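Local coordinates for protein chinitase A (Streptomyces coelicolor, PDB 3EBV) that probably hydrolyses internal glycosidic bonds of chitin, the chain being the family 18 catalytic domain of a longer, multidomain secreted chitinase, at residues A6-Q12 and A268-N274; P27-D31 and G75-I79. All blocks are in the same frame, centred on the assembly; numbering follows the deposited sequence.

Overall arrangement
Both contacts belong to the TIM barrel of the family 18 domain. Contact 1 closes the barrel by pairing its first strand, 6-12, with its last, 267-271. Contact 2 lies between these along the chain, where the loop leading into strand 32-40 meets the start of strand 77-84. Their centres are about 9 Å apart. D31 of contact 2 joins them: D31 N lies 2.9 Å from V7 O, a probable hydrogen bond, while its carboxylate accepts from V7 N. Y30 OH packs 3.3 Å from T270 CG2. The C-terminal end of contact 1, with Y10 bonded to D117, faces the probable chitin-binding cleft; contact 2 sits at the N-terminal end of the strands.

Contact 1. Residues A6-Q12 and A268-N274; sequences AVTGYWQ and AMTWSTN
The seam of a TIM barrel is made here: strand 6-12 and strand 268-271 run parallel, axes 4.6 Å apart at 14°, in the register V7-A268, T8-M269, G9-T270. Extended backbones exchange hydrogen bonds from A268 N to A6 O (3.1 Å), T8 N to A268 O (2.9 Å), T270 N to T8 O (2.9 Å) and Y10 N to T270 O (3.1 Å). V7, A268 and T270 face helix 282-292; T8, Y10, M269 and W271 face the barrel interior. Y10, the most buried by the contact, takes an m rotamer (chi1 -76°). Its CE2 lies 3.7 Å from SE of selenomethionine M269, a Met-aromatic contact at the ring edge, and its CB 3.3 Å from W271 CE3; its hydroxyl bonds D117 of the family's DxxDxDxE motif. A cis peptide joins W271 to S272, and, as in family 18 relatives, this tryptophan probably floors the sugar subsite at the cleavage point. Beyond it the second segment turns into helix 273-278, N-capped by S272 OG, and T273 N donates to Y10 O (2.8 Å). G9 leaves space for T273 CG2, which a CB would hit. Q12 closes the seam twice: its OE1 accepts from S272 OG (2.8 Å), and its N donates to N274 OD1 (2.9 Å). A water bridges Q12 O (2.8 Å) and N274 ND2 (2.9 Å).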
loop_
_atom_site.group_PDB
_atom_site.type_symbol
_atom_site.label_atom_id
_atom_site.label_comp_id
_atom_site.label_asym_id
_atom_site.label_seq_id
_atom_site.Cartn_x
_atom_site.Cartn_y
_atom_site.Cartn_z
ATOM N N ALA A 6 10.204 1.659 -5.961
ATOM C CA ALA A 6 9.332 0.486 -5.886
ATOM C C ALA A 6 7.957 0.775 -6.454
ATOM O O ALA A 6 7.407 1.889 -6.344
ATOM C CB ALA A 6 9.164 0.059 -4.449
ATOM N N VAL A 7 7.365 -0.301 -6.998
ATOM C CA VAL A 7 5.939 -0.329 -7.341
ATOM C C VAL A 7 5.321 -1.386 -6.443
ATOM O O VAL A 7 5.802 -2.550 -6.432
ATOM C CB VAL A 7 5.687 -0.702 -8.824
ATOM C CG1 VAL A 7 4.169 -0.723 -9.090
ATOM C CG2 VAL A 7 6.358 0.333 -9.753
ATOM N N THR A 8 4.302 -1.009 -5.669
ATOM C CA THR A 8 3.546 -1.978 -4.828
ATOM C C THR A 8 2.273 -2.330 -5.566
ATOM O O THR A 8 1.601 -1.445 -6.121
ATOM C CB THR A 8 3.181 -1.346 -3.454
ATOM O OG1 THR A 8 4.381 -0.987 -2.757
ATOM C CG2 THR A 8 2.360 -2.271 -2.572
ATOM N N GLY A 9 1.929 -3.617 -5.587
ATOM C CA GLY A 9 0.626 -4.020 -6.161
ATOM C C GLY A 9 -0.137 -4.928 -5.245
ATOM O O GLY A 9 0.468 -5.788 -4.594
ATOM N N TYR A 10 -1.441 -4.697 -5.141
ATOM C CA TYR A 10 -2.311 -5.587 -4.340
ATOM C C TYR A 10 -2.739 -6.783 -5.160
ATOM O O TYR A 10 -3.304 -6.586 -6.233
ATOM C CB TYR A 10 -3.542 -4.831 -3.844
ATOM C CG TYR A 10 -3.197 -3.912 -2.695
ATOM C CD1 TYR A 10 -3.393 -4.337 -1.379
ATOM C CD2 TYR A 10 -2.633 -2.640 -2.917
ATOM C CE1 TYR A 10 -3.044 -3.520 -0.279
ATOM C CE2 TYR A 10 -2.284 -1.830 -1.819
ATOM C CZ TYR A 10 -2.489 -2.278 -0.530
ATOM O OH TYR A 10 -2.123 -1.466 0.518
ATOM N N TRP A 11 -2.465 -7.989 -4.626
ATOM C CA TRP A 11 -2.930 -9.244 -5.280
ATOM C C TRP A 11 -4.138 -9.737 -4.521
ATOM O O TRP A 11 -4.093 -9.872 -3.292
ATOM C CB TRP A 11 -1.798 -10.249 -5.212
ATOM C CG TRP A 11 -2.178 -11.632 -5.686
ATOM C CD1 TRP A 11 -2.160 -12.063 -6.971
ATOM C CD2 TRP A 11 -2.641 -12.733 -4.875
ATOM N NE1 TRP A 11 -2.594 -13.392 -7.033
ATOM C CE2 TRP A 11 -2.886 -13.816 -5.769
ATOM C CE3 TRP A 11 -2.903 -12.905 -3.512
ATOM C CZ2 TRP A 11 -3.330 -15.076 -5.323
ATOM C CZ3 TRP A 11 -3.371 -14.162 -3.064
ATOM C CH2 TRP A 11 -3.569 -15.221 -3.979
ATOM N N GLN A 12 -5.241 -9.984 -5.246
ATOM C CA GLN A 12 -6.509 -10.377 -4.602
ATOM C C GLN A 12 -6.612 -11.840 -4.187
ATOM O O GLN A 12 -6.542 -12.731 -5.037
ATOM C CB GLN A 12 -7.682 -10.100 -5.512
ATOM C CG GLN A 12 -7.795 -8.591 -5.907
ATOM C CD GLN A 12 -8.777 -8.339 -7.056
ATOM O OE1 GLN A 12 -8.895 -7.224 -7.541
ATOM N NE2 GLN A 12 -9.559 -9.379 -7.457
ATOM N N ALA A 268 5.242 4.132 -6.574
ATOM C CA ALA A 268 3.796 4.116 -6.795
ATOM C C ALA A 268 3.219 2.813 -6.321
ATOM O O ALA A 268 3.945 1.868 -5.998
ATOM C CB ALA A 268 3.450 4.367 -8.293
HETATM N N MSE A 269 1.891 2.794 -6.262
HETATM C CA MSE A 269 1.163 1.598 -5.787
HETATM C C MSE A 269 -0.110 1.496 -6.617
HETATM O O MSE A 269 -0.655 2.514 -7.072
HETATM C CB MSE A 269 0.800 1.763 -4.300
HETATM C CG MSE A 269 -0.116 0.649 -3.755
HETATM SE SE MSE A 269 -2.052 1.067 -4.067
HETATM C CE MSE A 269 -2.459 1.983 -2.383
ATOM N N THR A 270 -0.617 0.261 -6.825
ATOM C CA THR A 270 -1.950 0.149 -7.442
ATOM C C THR A 270 -2.832 -0.949 -6.835
ATOM O O THR A 270 -2.350 -2.045 -6.445
ATOM C CB THR A 270 -1.862 -0.030 -8.973
ATOM O OG1 THR A 270 -3.151 0.189 -9.567
ATOM C CG2 THR A 270 -1.370 -1.411 -9.341
ATOM N N TRP A 271 -4.123 -0.593 -6.776
ATOM C CA TRP A 271 -5.191 -1.574 -6.553
ATOM C C TRP A 271 -5.772 -1.839 -7.941
ATOM O O TRP A 271 -6.356 -0.909 -8.528
ATOM C CB TRP A 271 -6.257 -0.954 -5.661
ATOM C CG TRP A 271 -7.414 -1.915 -5.497
ATOM C CD1 TRP A 271 -8.585 -1.898 -6.213
ATOM C CD2 TRP A 271 -7.474 -3.037 -4.613
ATOM N NE1 TRP A 271 -9.387 -2.971 -5.815
ATOM C CE2 TRP A 271 -8.731 -3.664 -4.825
ATOM C CE3 TRP A 271 -6.596 -3.556 -3.651
ATOM C CZ2 TRP A 271 -9.121 -4.817 -4.109
ATOM C CZ3 TRP A 271 -6.971 -4.685 -2.944
ATOM C CH2 TRP A 271 -8.235 -5.298 -3.173
ATOM N N SER A 272 -5.624 -3.047 -8.523
ATOM C CA SER A 272 -4.938 -4.229 -7.999
ATOM C C SER A 272 -4.198 -4.868 -9.185
ATOM O O SER A 272 -4.443 -4.518 -10.341
ATOM C CB SER A 272 -5.953 -5.264 -7.459
ATOM O OG SER A 272 -6.819 -5.661 -8.536
ATOM N N THR A 273 -3.336 -5.840 -8.917
ATOM C CA THR A 273 -2.664 -6.570 -10.012
ATOM C C THR A 273 -3.730 -7.234 -10.916
ATOM O O THR A 273 -3.552 -7.303 -12.139
ATOM C CB THR A 273 -1.641 -7.598 -9.481
ATOM O OG1 THR A 273 -2.314 -8.628 -8.758
ATOM C CG2 THR A 273 -0.653 -6.923 -8.502
ATOM N N ASN A 274 -4.825 -7.657 -10.312
ATOM C CA ASN A 274 -5.889 -8.373 -11.084
ATOM C C ASN A 274 -6.565 -7.435 -12.045
ATOM O O ASN A 274 -6.783 -7.780 -13.234
ATOM C CB ASN A 274 -6.891 -8.988 -10.099
ATOM C CG ASN A 274 -6.207 -9.852 -9.063
ATOM O OD1 ASN A 274 -5.676 -9.354 -8.042
ATOM N ND2 ASN A 274 -6.211 -11.174 -9.296
HETATM O O HOH W 1 5.244 1.555 -3.361
HETATM O O HOH W 2 -5.879 -13.509 -7.597
#

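Contact 2. Residues P27-D31 and G75-I79; sequences PSAYD and GKKVI. With SO4 (sulfate ion), chain B.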
loop_
_atom_site.group_PDB
_atom_site.type_symbol
_atom_site.label_atom_id
_atom_site.label_comp_id
_atom_site.label_asym_id
_atom_site.label_seq_id
_atom_site.Cartn_x
_atom_site.Cartn_y
_atom_site.Cartn_z
ATOM N N PRO A 27 2.885 -9.504 -12.694
ATOM C CA PRO A 27 3.977 -8.915 -13.496
ATOM C C PRO A 27 5.260 -8.611 -12.734
ATOM O O PRO A 27 5.215 -8.245 -11.547
ATOM C CB PRO A 27 3.365 -7.624 -14.052
ATOM C CG PRO A 27 1.846 -7.958 -14.174
ATOM C CD PRO A 27 1.577 -8.866 -12.968
ATOM N N SER A 28 6.378 -8.723 -13.450
ATOM C CA SER A 28 7.689 -8.480 -12.851
ATOM C C SER A 28 7.873 -7.047 -12.332
ATOM O O SER A 28 8.706 -6.838 -11.436
ATOM C CB SER A 28 8.800 -8.803 -13.856
ATOM O OG SER A 28 8.622 -8.078 -15.027
ATOM N N ALA A 29 7.087 -6.110 -12.862
ATOM C CA ALA A 29 7.177 -4.699 -12.436
ATOM C C ALA A 29 6.925 -4.510 -10.954
ATOM O O ALA A 29 7.381 -3.514 -10.366
ATOM C CB ALA A 29 6.182 -3.864 -13.215
ATOM N N TYR A 30 6.169 -5.426 -10.330
ATOM C CA TYR A 30 5.809 -5.253 -8.939
ATOM C C TYR A 30 6.924 -5.694 -8.015
ATOM O O TYR A 30 7.295 -6.868 -7.965
ATOM C CB TYR A 30 4.514 -6.002 -8.631
ATOM C CG TYR A 30 3.344 -5.418 -9.361
ATOM C CD1 TYR A 30 2.767 -4.219 -8.927
ATOM C CD2 TYR A 30 2.828 -6.033 -10.530
ATOM C CE1 TYR A 30 1.696 -3.657 -9.607
ATOM C CE2 TYR A 30 1.731 -5.466 -11.215
ATOM C CZ TYR A 30 1.162 -4.280 -10.741
ATOM O OH TYR A 30 0.063 -3.665 -11.344
ATOM N N ASP A 31 7.440 -4.743 -7.242
ATOM C CA ASP A 31 8.534 -5.018 -6.307
ATOM C C ASP A 31 8.026 -5.477 -4.965
ATOM O O ASP A 31 8.716 -6.207 -4.256
ATOM C CB ASP A 31 9.341 -3.742 -6.092
ATOM C CG ASP A 31 9.858 -3.210 -7.370
ATOM O OD1 ASP A 31 10.751 -3.857 -7.983
ATOM O OD2 ASP A 31 9.409 -2.154 -7.817
ATOM N N GLY A 75 13.955 -11.335 -5.811
ATOM C CA GLY A 75 14.195 -10.056 -5.159
ATOM C C GLY A 75 12.925 -9.275 -4.797
ATOM O O GLY A 75 13.032 -8.129 -4.332
ATOM N N LYS A 76 11.761 -9.890 -4.977
ATOM C CA LYS A 76 10.504 -9.201 -4.622
ATOM C C LYS A 76 10.192 -9.403 -3.139
ATOM O O LYS A 76 10.754 -10.297 -2.472
ATOM C CB LYS A 76 9.306 -9.666 -5.485
ATOM C CG LYS A 76 9.555 -9.919 -6.960
ATOM C CD LYS A 76 10.126 -8.764 -7.679
ATOM C CE LYS A 76 10.225 -9.091 -9.180
ATOM N NZ LYS A 76 10.781 -7.931 -9.824
ATOM N N LYS A 77 9.284 -8.585 -2.613
ATOM C CA LYS A 77 8.804 -8.772 -1.245
ATOM C C LYS A 77 7.331 -9.113 -1.339
ATOM O O LYS A 77 6.621 -8.576 -2.209
ATOM C CB LYS A 77 8.992 -7.493 -0.380
ATOM C CG LYS A 77 10.431 -6.983 -0.291
ATOM C CD LYS A 77 11.238 -7.942 0.567
ATOM C CE LYS A 77 12.708 -7.571 0.636
ATOM N NZ LYS A 77 13.440 -8.447 1.657
ATOM N N VAL A 78 6.859 -10.002 -0.474
ATOM C CA VAL A 78 5.438 -10.339 -0.450
ATOM C C VAL A 78 4.961 -10.137 0.970
ATOM O O VAL A 78 5.512 -10.745 1.891
ATOM C CB VAL A 78 5.161 -11.816 -0.900
ATOM C CG1 VAL A 78 3.659 -12.115 -0.946
ATOM C CG2 VAL A 78 5.804 -12.080 -2.269
ATOM N N ILE A 79 3.965 -9.282 1.161
ATOM C CA ILE A 79 3.495 -8.955 2.499
ATOM C C ILE A 79 2.007 -9.252 2.620
ATOM O O ILE A 79 1.322 -9.389 1.602
ATOM C CB ILE A 79 3.808 -7.454 2.831
ATOM C CG1 ILE A 79 3.036 -6.518 1.877
ATOM C CG2 ILE A 79 5.334 -7.229 2.776
ATOM C CD1 ILE A 79 3.375 -5.010 2.106
HETATM S S SO4 B . 8.692 -10.716 -17.739
HETATM O O1 SO4 B . 9.348 -11.770 -16.984
HETATM O O2 SO4 B . 8.988 -10.795 -19.175
HETATM O O3 SO4 B . 7.216 -10.862 -17.467
HETATM O O4 SO4 B . 9.189 -9.408 -17.304
HETATM O O HOH W 3 11.509 -5.550 -3.736
HETATM O O HOH W 4 12.063 -6.059 -7.205
#
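Two hydrogen bonds tie the loop before strand 32-40 to the N-terminal end of strand 77-84, its parallel neighbour in the TIM barrel: K76 NZ donates to S28 O (2.8 Å) and K77 N to D31 O (2.9 Å, 165°). The second begins the pairing of the two strands, which K77 and I79 continue with I33. S28 lies within a type I turn from P27 to Y30, closed by Y30 N to P27 O at 3.2 Å. The long K76 side chain spans the gap, its CD 3.4 Å from Y30 O. The D31 carboxylate stays beyond salt-bridge range of K76, with OD1 4.5 Å from NZ; it binds H292 and V7 N through OD2. G75, at phi 89°, is the C' residue of the Schellman motif that ends helix 61-73, the helix of the beta-alpha-beta unit linking strands 32-40 and 77-84. A water bridges D31 O (2.9 Å) and G75 O (3.1 Å). On the outer side, S28 OG donates to O4 of a sulfate, probably from the crystallisation liquor, at 2.7 Å.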